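Local structure of nitroreductase-like family protein (Bacillus cereus, 2I7H) at residues Ala94-Tyr99 and Leu163-Phe168; Asn53-Ile58 and Ile151-Gly156; Ala115-Met120 and Arg158-Leu163. The protein is a nitroreductase-like flavoprotein that binds flavin mononucleotide and assembles from two copies of the chain, with an alpha+beta fold. All blocks are in the same frame, centred on the assembly; numbering follows the deposited sequence.

Contact 1: residues Ala94-Tyr99 and Leu163-Phe168; sequences AQIVVY and LHIGYF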
loop_
_atom_site.group_PDB
_atom_site.type_symbol
_atom_site.label_atom_id
_atom_site.label_comp_id
_atom_site.label_asym_id
_atom_site.label_seq_id
_atom_site.Cartn_x
_atom_site.Cartn_y
_atom_site.Cartn_z
ATOM N N ALA A 94 -12.193 -9.577 -15.414
ATOM C CA ALA A 94 -11.992 -8.135 -15.396
ATOM C C ALA A 94 -10.519 -7.853 -15.249
ATOM O O ALA A 94 -9.789 -8.627 -14.616
ATOM C CB ALA A 94 -12.804 -7.474 -14.246
ATOM N N GLN A 95 -10.080 -6.776 -15.893
ATOM C CA GLN A 95 -8.790 -6.133 -15.614
ATOM C C GLN A 95 -9.047 -4.705 -15.176
ATOM O O GLN A 95 -9.906 -4.018 -15.743
ATOM C CB GLN A 95 -7.880 -6.107 -16.842
ATOM C CG GLN A 95 -7.208 -7.417 -17.159
ATOM C CD GLN A 95 -8.001 -8.272 -18.128
ATOM O OE1 GLN A 95 -8.771 -7.761 -18.959
ATOM N NE2 GLN A 95 -7.796 -9.597 -18.046
ATOM N N ILE A 96 -8.301 -4.270 -14.166
ATOM C CA ILE A 96 -8.307 -2.886 -13.720
ATOM C C ILE A 96 -6.902 -2.270 -13.798
ATOM O O ILE A 96 -6.003 -2.650 -13.053
ATOM C CB ILE A 96 -8.932 -2.719 -12.314
ATOM C CG1 ILE A 96 -10.377 -3.235 -12.343
ATOM C CG2 ILE A 96 -8.966 -1.235 -11.933
ATOM C CD1 ILE A 96 -11.103 -3.129 -11.050
ATOM N N VAL A 97 -6.719 -1.352 -14.743
ATOM C CA VAL A 97 -5.473 -0.608 -14.844
ATOM C C VAL A 97 -5.566 0.542 -13.827
ATOM O O VAL A 97 -6.497 1.341 -13.866
ATOM C CB VAL A 97 -5.207 -0.094 -16.294
ATOM C CG1 VAL A 97 -3.872 0.559 -16.371
ATOM C CG2 VAL A 97 -5.302 -1.214 -17.347
ATOM N N VAL A 98 -4.650 0.573 -12.878
ATOM C CA VAL A 98 -4.644 1.621 -11.846
ATOM C C VAL A 98 -3.488 2.562 -12.174
ATOM O O VAL A 98 -2.330 2.125 -12.301
ATOM C CB VAL A 98 -4.446 1.055 -10.423
ATOM C CG1 VAL A 98 -4.370 2.190 -9.408
ATOM C CG2 VAL A 98 -5.572 0.006 -10.045
ATOM N N TYR A 99 -3.802 3.839 -12.334
ATOM C CA TYR A 99 -2.805 4.792 -12.729
ATOM C C TYR A 99 -2.947 6.107 -11.960
ATOM O O TYR A 99 -3.945 6.339 -11.262
ATOM C CB TYR A 99 -2.797 4.994 -14.270
ATOM C CG TYR A 99 -3.995 5.688 -14.784
ATOM C CD1 TYR A 99 -5.167 4.972 -15.093
ATOM C CD2 TYR A 99 -3.995 7.068 -14.942
ATOM C CE1 TYR A 99 -6.286 5.619 -15.555
ATOM C CE2 TYR A 99 -5.117 7.732 -15.410
ATOM C CZ TYR A 99 -6.263 6.998 -15.703
ATOM O OH TYR A 99 -7.372 7.661 -16.162
ATOM N N LEU A 163 -4.721 -4.958 -12.154
ATOM C CA LEU A 163 -5.324 -5.986 -11.328
ATOM C C LEU A 163 -6.168 -6.909 -12.195
ATOM O O LEU A 163 -7.022 -6.444 -12.932
ATOM C CB LEU A 163 -6.190 -5.366 -10.232
ATOM C CG LEU A 163 -5.557 -4.526 -9.139
ATOM C CD1 LEU A 163 -6.617 -3.548 -8.714
ATOM C CD2 LEU A 163 -5.113 -5.425 -7.970
ATOM N N HIS A 164 -5.896 -8.208 -12.106
ATOM C CA HIS A 164 -6.650 -9.247 -12.819
ATOM C C HIS A 164 -7.546 -9.933 -11.804
ATOM O O HIS A 164 -7.089 -10.340 -10.755
ATOM C CB HIS A 164 -5.709 -10.234 -13.495
ATOM C CG HIS A 164 -4.951 -9.632 -14.642
ATOM N ND1 HIS A 164 -5.130 -10.035 -15.945
ATOM C CD2 HIS A 164 -4.017 -8.647 -14.679
ATOM C CE1 HIS A 164 -4.326 -9.344 -16.736
ATOM N NE2 HIS A 164 -3.647 -8.491 -15.992
ATOM N N ILE A 165 -8.828 -10.019 -12.108
ATOM C CA ILE A 165 -9.835 -10.257 -11.081
ATOM C C ILE A 165 -10.867 -11.270 -11.547
ATOM O O ILE A 165 -11.294 -11.242 -12.691
ATOM C CB ILE A 165 -10.597 -8.949 -10.738
ATOM C CG1 ILE A 165 -9.623 -7.820 -10.417
ATOM C CG2 ILE A 165 -11.600 -9.166 -9.594
ATOM C CD1 ILE A 165 -10.158 -6.423 -10.742
ATOM N N GLY A 166 -11.280 -12.146 -10.639
ATOM C CA GLY A 166 -12.442 -13.000 -10.872
ATOM C C GLY A 166 -12.614 -14.007 -9.760
ATOM O O GLY A 166 -11.768 -14.108 -8.861
ATOM N N TYR A 167 -13.720 -14.738 -9.807
ATOM C CA TYR A 167 -13.974 -15.818 -8.856
ATOM C C TYR A 167 -13.045 -16.977 -9.175
ATOM O O TYR A 167 -12.570 -17.114 -10.297
ATOM C CB TYR A 167 -15.460 -16.243 -8.884
ATOM C CG TYR A 167 -16.370 -15.142 -8.423
ATOM C CD1 TYR A 167 -17.109 -14.384 -9.342
ATOM C CD2 TYR A 167 -16.460 -14.816 -7.067
ATOM C CE1 TYR A 167 -17.933 -13.332 -8.905
ATOM C CE2 TYR A 167 -17.270 -13.779 -6.620
ATOM C CZ TYR A 167 -17.994 -13.038 -7.538
ATOM O OH TYR A 167 -18.792 -12.021 -7.082
ATOM N N PHE A 168 -12.766 -17.794 -8.178
ATOM C CA PHE A 168 -11.777 -18.852 -8.342
ATOM C C PHE A 168 -12.203 -20.123 -7.641
ATOM O O PHE A 168 -13.014 -20.103 -6.715
ATOM C CB PHE A 168 -10.396 -18.400 -7.832
ATOM C CG PHE A 168 -10.372 -18.057 -6.381
ATOM C CD1 PHE A 168 -9.928 -18.979 -5.444
ATOM C CD2 PHE A 168 -10.810 -16.822 -5.944
ATOM C CE1 PHE A 168 -9.930 -18.654 -4.081
ATOM C CE2 PHE A 168 -10.805 -16.491 -4.591
ATOM C CZ PHE A 168 -10.366 -17.387 -3.668
#
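Gln95 and His164 meet as a non-hydrogen-bonded antiparallel pair. The Gln95 CG methylene sits over one face of the imidazole, offset toward its rim and 3.7 Å from the ring centroid, a CH-pi contact. Gln95 CG stands beside the backbone N, anti to the carbonyl carbon (chi1 -77°), and the chain then bends at chi2, which places CD; the carboxamide plane stands 66° from the imidazole. Gln95 NE2 has its own partner, a hydrogen bond to Phe89 O, while the Phe89 ring meets His164 edge-to-face, so Phe89 touches both side chains, one by its carbonyl and the other by its ring.

The two strands are inner neighbours of the antiparallel sheet at the core of this nitroreductase-type alpha+beta fold. Strand 94-101 lies between 53-58 and 157-167. Ile96 and Leu163 form a hydrogen-bonded pair, Ile96 N to Leu163 O and Leu163 N to Ile96 O both measuring 2.8 Å and both fairly straight. At Ala94 and Ile165 the ladder slackens: Ile165 N reaches Ala94 O at 3.0 Å, but the return bond from Ala94 N to Ile165 O is weak. Between these pairs, Gln95 CA makes a CA-H...O contact with Leu163 O at 3.2 Å.

On the face that carries Ala94, Ile96, Leu163 and Ile165 the contact is apolar. Ile96 and Ile165 meet diagonally through their delta methyls, and the 3.4 Å between Ile96 CD1 and Ile165 CD1 is tighter than usual van der Waals contact. Ile96 CG1 also touches Ile165 CD1. Further along, Val98 CG2, anti to its carbonyl carbon, lies 3.9 Å from Leu163 CD1 in the leucine conformer given, one of two. Helix 106-129 packs on this face, with Met120 touching both Val98 and Leu163.

Contact 2: residues Asn53-Ile58 and Ile151-Gly156; sequences NCKLYI and IGLTRG
Lys55 and Tyr57, two residues apart on strand 53-58 and pointing the same way, reach the loop that leaves helix 145-150, although even the closest CA pair, Lys55 and Ile151, is 8.8 Å apart. Long side chains therefore span the gap. Tyr57 crosses Ile151 at about a right angle: its OH lies 3.5 Å from Ile151 CB, and Ile151 CG2 comes up obliquely to the ring. Ile151 CG1 stands between the backbone N and the carbonyl carbon (chi1 61°), while CG2 is anti to the carbonyl carbon and is the branch that meets the tyrosine. A water lies a short 2.5 Å from Tyr57 OH and donates a long bond, 3.3 Å, to Ile151 O, a loose bridge between phenol and loop backbone.

Lys55 is bent at chi2 and chi3, and its NZ ends beside the loop. NZ lies 3.6 Å from Ile151 O and 4.1 Å from Leu153 CD2, the lysine and leucine chains sliding past each other in opposite directions. The charge is answered by a salt bridge to Glu185 of the second subunit. Leu65 of helix 62-71 touches both Tyr57 and Ile151.

Gly152, with phi 84°, is the C-prime residue of a Schellman motif that ends helix 145-150: Leu153 N returns to Ile148 O and Gly152 N to Glu149 O. The motif turns the chain past an outer strand of the subunit's own sheet, and residues Cys54 to Tyr57 pair there in a parallel ladder with a strand of the second subunit, making this a sheet that continues across the dimer interface.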
loop_
_atom_site.group_PDB
_atom_site.type_symbol
_atom_site.label_atom_id
_atom_site.label_comp_id
_atom_site.label_asym_id
_atom_site.label_seq_id
_atom_site.Cartn_x
_atom_site.Cartn_y
_atom_site.Cartn_z
ATOM N N ASN A 53 -6.566 6.589 -10.202
ATOM C CA ASN A 53 -7.522 6.599 -11.317
ATOM C C ASN A 53 -7.535 5.195 -11.859
ATOM O O ASN A 53 -6.596 4.459 -11.637
ATOM C CB ASN A 53 -7.044 7.503 -12.460
ATOM C CG ASN A 53 -6.938 8.941 -12.068
ATOM O OD1 ASN A 53 -7.830 9.722 -12.351
ATOM N ND2 ASN A 53 -5.842 9.312 -11.435
ATOM N N CYS A 54 -8.596 4.832 -12.584
ATOM C CA CYS A 54 -8.775 3.455 -13.064
ATOM C C CYS A 54 -9.311 3.358 -14.479
ATOM O O CYS A 54 -10.068 4.231 -14.923
ATOM C CB CYS A 54 -9.721 2.692 -12.133
ATOM S SG CYS A 54 -9.125 2.580 -10.419
ATOM N N LYS A 55 -8.915 2.296 -15.187
ATOM C CA LYS A 55 -9.655 1.837 -16.369
ATOM C C LYS A 55 -10.100 0.416 -16.061
ATOM O O LYS A 55 -9.288 -0.416 -15.650
ATOM C CB LYS A 55 -8.808 1.884 -17.642
ATOM C CG LYS A 55 -7.794 2.997 -17.655
ATOM C CD LYS A 55 -7.576 3.606 -18.999
ATOM C CE LYS A 55 -8.412 4.864 -19.087
ATOM N NZ LYS A 55 -7.891 5.839 -20.043
ATOM N N LEU A 56 -11.391 0.149 -16.196
ATOM C CA LEU A 56 -11.905 -1.196 -15.988
ATOM C C LEU A 56 -12.273 -1.788 -17.335
ATOM O O LEU A 56 -13.088 -1.227 -18.047
ATOM C CB LEU A 56 -13.139 -1.182 -15.059
ATOM C CG LEU A 56 -13.994 -2.463 -14.958
ATOM C CD1 LEU A 56 -13.330 -3.602 -14.197
ATOM C CD2 LEU A 56 -15.369 -2.166 -14.343
ATOM N N TYR A 57 -11.643 -2.905 -17.680
ATOM C CA TYR A 57 -11.947 -3.632 -18.907
ATOM C C TYR A 57 -12.715 -4.879 -18.541
ATOM O O TYR A 57 -12.260 -5.676 -17.710
ATOM C CB TYR A 57 -10.671 -3.987 -19.694
ATOM C CG TYR A 57 -9.876 -2.765 -20.140
ATOM C CD1 TYR A 57 -9.056 -2.075 -19.240
ATOM C CD2 TYR A 57 -9.922 -2.319 -21.453
ATOM C CE1 TYR A 57 -8.324 -0.970 -19.628
ATOM C CE2 TYR A 57 -9.205 -1.215 -21.857
ATOM C CZ TYR A 57 -8.412 -0.535 -20.926
ATOM O OH TYR A 57 -7.701 0.571 -21.292
ATOM N N ILE A 58 -13.893 -5.033 -19.139
ATOM C CA ILE A 58 -14.776 -6.171 -18.879
ATOM C C ILE A 58 -15.479 -6.603 -20.155
ATOM O O ILE A 58 -15.768 -5.779 -21.024
ATOM C CB ILE A 58 -15.849 -5.868 -17.786
ATOM C CG1 ILE A 58 -16.585 -4.552 -18.072
ATOM C CG2 ILE A 58 -15.215 -5.830 -16.412
ATOM C CD1 ILE A 58 -17.881 -4.385 -17.302
ATOM N N ILE A 151 -3.439 2.391 -24.462
ATOM C CA ILE A 151 -4.669 2.395 -23.641
ATOM C C ILE A 151 -5.202 3.808 -23.348
ATOM O O ILE A 151 -6.084 3.971 -22.500
ATOM C CB ILE A 151 -4.552 1.579 -22.316
ATOM C CG1 ILE A 151 -3.457 2.151 -21.390
ATOM C CG2 ILE A 151 -4.383 0.093 -22.587
ATOM C CD1 ILE A 151 -3.422 1.522 -19.994
ATOM N N GLY A 152 -4.663 4.818 -24.039
ATOM C CA GLY A 152 -5.166 6.195 -23.925
ATOM C C GLY A 152 -4.657 7.059 -22.774
ATOM O O GLY A 152 -5.280 8.074 -22.439
ATOM N N LEU A 153 -3.541 6.668 -22.161
ATOM C CA LEU A 153 -2.883 7.508 -21.167
ATOM C C LEU A 153 -1.810 8.390 -21.810
ATOM O O LEU A 153 -1.175 7.998 -22.804
ATOM C CB LEU A 153 -2.243 6.666 -20.058
ATOM C CG LEU A 153 -3.139 5.796 -19.198
ATOM C CD1 LEU A 153 -2.330 5.123 -18.181
ATOM C CD2 LEU A 153 -4.130 6.667 -18.551
ATOM N N THR A 154 -1.603 9.572 -21.224
ATOM C CA THR A 154 -0.598 10.527 -21.707
ATOM C C THR A 154 0.741 10.235 -21.051
ATOM O O THR A 154 0.814 9.407 -20.153
ATOM C CB THR A 154 -1.042 11.994 -21.425
ATOM O OG1 THR A 154 -0.977 12.271 -20.010
ATOM C CG2 THR A 154 -2.472 12.233 -21.934
ATOM N N ARG A 155 1.810 10.888 -21.503
ATOM C CA ARG A 155 3.114 10.757 -20.843
ATOM C C ARG A 155 2.993 11.393 -19.475
ATOM O O ARG A 155 2.175 12.303 -19.270
ATOM C CB ARG A 155 4.211 11.491 -21.619
ATOM C CG ARG A 155 5.632 11.004 -21.292
ATOM C CD ARG A 155 6.717 11.624 -22.183
ATOM N NE ARG A 155 6.356 11.645 -23.606
ATOM C CZ ARG A 155 5.740 12.666 -24.193
ATOM N NH1 ARG A 155 5.426 13.742 -23.468
ATOM N NH2 ARG A 155 5.439 12.617 -25.489
ATOM N N GLY A 156 3.784 10.929 -18.525
ATOM C CA GLY A 156 3.596 11.481 -17.191
ATOM C C GLY A 156 2.315 11.028 -16.483
ATOM O O GLY A 156 1.871 11.661 -15.524
HETATM O O HOH W 1 -8.668 2.050 -23.095
#

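Contact 3: residues Ala115-Met120 and Arg158-Leu163; sequences ATCAFM and RIVGIL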
loop_
_atom_site.group_PDB
_atom_site.type_symbol
_atom_site.label_atom_id
_atom_site.label_comp_id
_atom_site.label_asym_id
_atom_site.label_seq_id
_atom_site.Cartn_x
_atom_site.Cartn_y
_atom_site.Cartn_z
ATOM N N ALA A 115 -0.049 6.157 -1.578
ATOM C CA ALA A 115 -1.502 6.202 -1.494
ATOM C C ALA A 115 -2.143 5.302 -2.529
ATOM O O ALA A 115 -3.132 4.617 -2.247
ATOM C CB ALA A 115 -2.009 7.671 -1.651
ATOM N N THR A 116 -1.593 5.301 -3.745
ATOM C CA THR A 116 -2.173 4.478 -4.790
ATOM C C THR A 116 -1.957 2.972 -4.495
ATOM O O THR A 116 -2.857 2.192 -4.706
ATOM C CB THR A 116 -1.683 4.896 -6.156
ATOM O OG1 THR A 116 -2.082 6.246 -6.379
ATOM C CG2 THR A 116 -2.281 4.025 -7.208
ATOM N N CYS A 117 -0.809 2.610 -3.922
ATOM C CA CYS A 117 -0.585 1.253 -3.436
ATOM C C CYS A 117 -1.467 0.834 -2.257
ATOM O O CYS A 117 -1.889 -0.319 -2.205
ATOM C CB CYS A 117 0.878 1.044 -3.087
ATOM S SG CYS A 117 1.941 1.253 -4.502
ATOM N N ALA A 118 -1.742 1.766 -1.335
ATOM C CA ALA A 118 -2.634 1.542 -0.209
ATOM C C ALA A 118 -4.079 1.270 -0.704
ATOM O O ALA A 118 -4.741 0.375 -0.194
ATOM C CB ALA A 118 -2.590 2.774 0.849
ATOM N N PHE A 119 -4.546 2.063 -1.673
ATOM C CA PHE A 119 -5.830 1.867 -2.363
ATOM C C PHE A 119 -5.932 0.479 -2.995
ATOM O O PHE A 119 -6.950 -0.200 -2.837
ATOM C CB PHE A 119 -6.014 3.004 -3.388
ATOM C CG PHE A 119 -7.094 2.783 -4.410
ATOM C CD1 PHE A 119 -8.422 3.080 -4.120
ATOM C CD2 PHE A 119 -6.761 2.383 -5.704
ATOM C CE1 PHE A 119 -9.373 2.898 -5.053
ATOM C CE2 PHE A 119 -7.704 2.192 -6.640
ATOM C CZ PHE A 119 -9.030 2.436 -6.335
HETATM N N MSE A 120 -4.864 0.025 -3.656
HETATM C CA MSE A 120 -4.872 -1.281 -4.333
HETATM C C MSE A 120 -4.882 -2.439 -3.368
HETATM O O MSE A 120 -5.578 -3.427 -3.597
HETATM C CB MSE A 120 -3.702 -1.434 -5.321
HETATM C CG MSE A 120 -3.840 -0.539 -6.534
HETATM SE SE MSE A 120 -2.342 -0.580 -7.805
HETATM C CE MSE A 120 -2.649 -2.298 -8.588
ATOM N N ARG A 158 1.483 7.440 -14.669
ATOM C CA ARG A 158 2.166 6.245 -14.252
ATOM C C ARG A 158 1.169 5.136 -13.960
ATOM O O ARG A 158 0.127 5.368 -13.342
ATOM C CB ARG A 158 3.010 6.525 -13.003
ATOM C CG ARG A 158 3.596 5.283 -12.379
ATOM C CD ARG A 158 4.172 5.577 -11.011
ATOM N NE ARG A 158 5.418 6.359 -11.066
ATOM C CZ ARG A 158 6.648 5.836 -11.007
ATOM N NH1 ARG A 158 6.785 4.520 -10.911
ATOM N NH2 ARG A 158 7.731 6.630 -11.072
ATOM N N ILE A 159 1.500 3.935 -14.415
ATOM C CA ILE A 159 0.676 2.768 -14.180
ATOM C C ILE A 159 1.251 2.065 -12.976
ATOM O O ILE A 159 2.367 1.557 -13.004
ATOM C CB ILE A 159 0.611 1.827 -15.416
ATOM C CG1 ILE A 159 0.016 2.571 -16.616
ATOM C CG2 ILE A 159 -0.132 0.516 -15.089
ATOM C CD1 ILE A 159 -0.040 1.734 -17.906
ATOM N N VAL A 160 0.481 2.076 -11.903
ATOM C CA VAL A 160 0.883 1.429 -10.659
ATOM C C VAL A 160 0.666 -0.086 -10.684
ATOM O O VAL A 160 1.461 -0.829 -10.117
ATOM C CB VAL A 160 0.195 2.081 -9.454
ATOM C CG1 VAL A 160 0.735 1.514 -8.187
ATOM C CG2 VAL A 160 0.436 3.606 -9.526
ATOM N N GLY A 161 -0.388 -0.540 -11.355
ATOM C CA GLY A 161 -0.632 -1.958 -11.471
ATOM C C GLY A 161 -1.791 -2.256 -12.381
ATOM O O GLY A 161 -2.622 -1.386 -12.660
ATOM N N ILE A 162 -1.817 -3.490 -12.886
ATOM C CA ILE A 162 -3.002 -4.011 -13.546
ATOM C C ILE A 162 -3.513 -5.124 -12.670
ATOM O O ILE A 162 -2.821 -6.097 -12.432
ATOM C CB ILE A 162 -2.751 -4.490 -14.997
ATOM C CG1 ILE A 162 -2.098 -3.358 -15.803
ATOM C CG2 ILE A 162 -4.096 -5.018 -15.634
ATOM C CD1 ILE A 162 -1.977 -3.589 -17.308
ATOM N N LEU A 163 -4.721 -4.958 -12.154
ATOM C CA LEU A 163 -5.324 -5.986 -11.328
ATOM C C LEU A 163 -6.168 -6.909 -12.195
ATOM O O LEU A 163 -7.022 -6.444 -12.932
ATOM C CB LEU A 163 -6.190 -5.366 -10.232
ATOM C CG LEU A 163 -5.557 -4.526 -9.139
ATOM C CD1 LEU A 163 -6.617 -3.548 -8.714
ATOM C CD2 LEU A 163 -5.113 -5.425 -7.970
#
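Met120, a selenomethionine, and Val160 make the central apolar contact between helix 106-129 and strand 157-167, with Met120 SE 3.7 Å from Val160 CG1. The two short segments run nearly parallel, 10° between their directions and 9.2 Å between axes at closest approach. Met120 extends from the helix with SE anti to CA (chi2 176°), then bends at chi3 (73°), which turns the CE methyl onto the strand. There Met120 CE lies 3.5 Å from Gly161 CA and, in the leucine conformer given, 3.7 Å from Leu163 CG. The methyl rests directly on the Gly161 backbone, with no side chain between them.

Val160 divides its two methyls between helix residues. Val160 CG2 meets Thr116 CG2 at 3.6 Å, the two side chains approaching at a slant, whereas CG1, anti to the backbone N, is the branch that faces sulfur and selenium, with Cys117 SG 3.9 Å away from it and Met120 SE slightly closer. The Cys117 side chain is about 6 Å from a bound flavin mononucleotide.

Polar groups turn to partners beyond this interface. Thr116 presents its methyl to the strand, while OG1 bonds Asp112 O one helical turn back. Val160 O accepts a hydrogen bond from NE1 of Trp136, a residue of the flavin mononucleotide pocket.

Val160 and Gly161 both face Val98 in a classic beta bulge in the pairing of strands 157-167 and 94-101. Helix 106-129 lies against both strands, Thr116 also touching Val98. Cys117 also packs on Ala114 of the second subunit. Ile159 and Ile162 of the strand touch helix 145-150.

In the fold
All three contacts build on one four-stranded antiparallel sheet, their centres 11 to 13 Å apart. Contact 1 joins strands 94-101 and 157-167. Contact 3 shares Leu163 with it and brings helix 106-129 onto the same pair of strands; along the chain it is nested inside the loop that contact 1 closes. Contact 2 crosses both in sequence, linking strand 53-58, the neighbour of 94-101, to the loop just before 157-167. Tyr99 meets Leu153 between contacts 1 and 2, and Leu153 and Ile151 meet Ile159 between contacts 2 and 3. Contacts 2 and 3 also touch the second subunit, so the buried sheet is connected to the dimer interface.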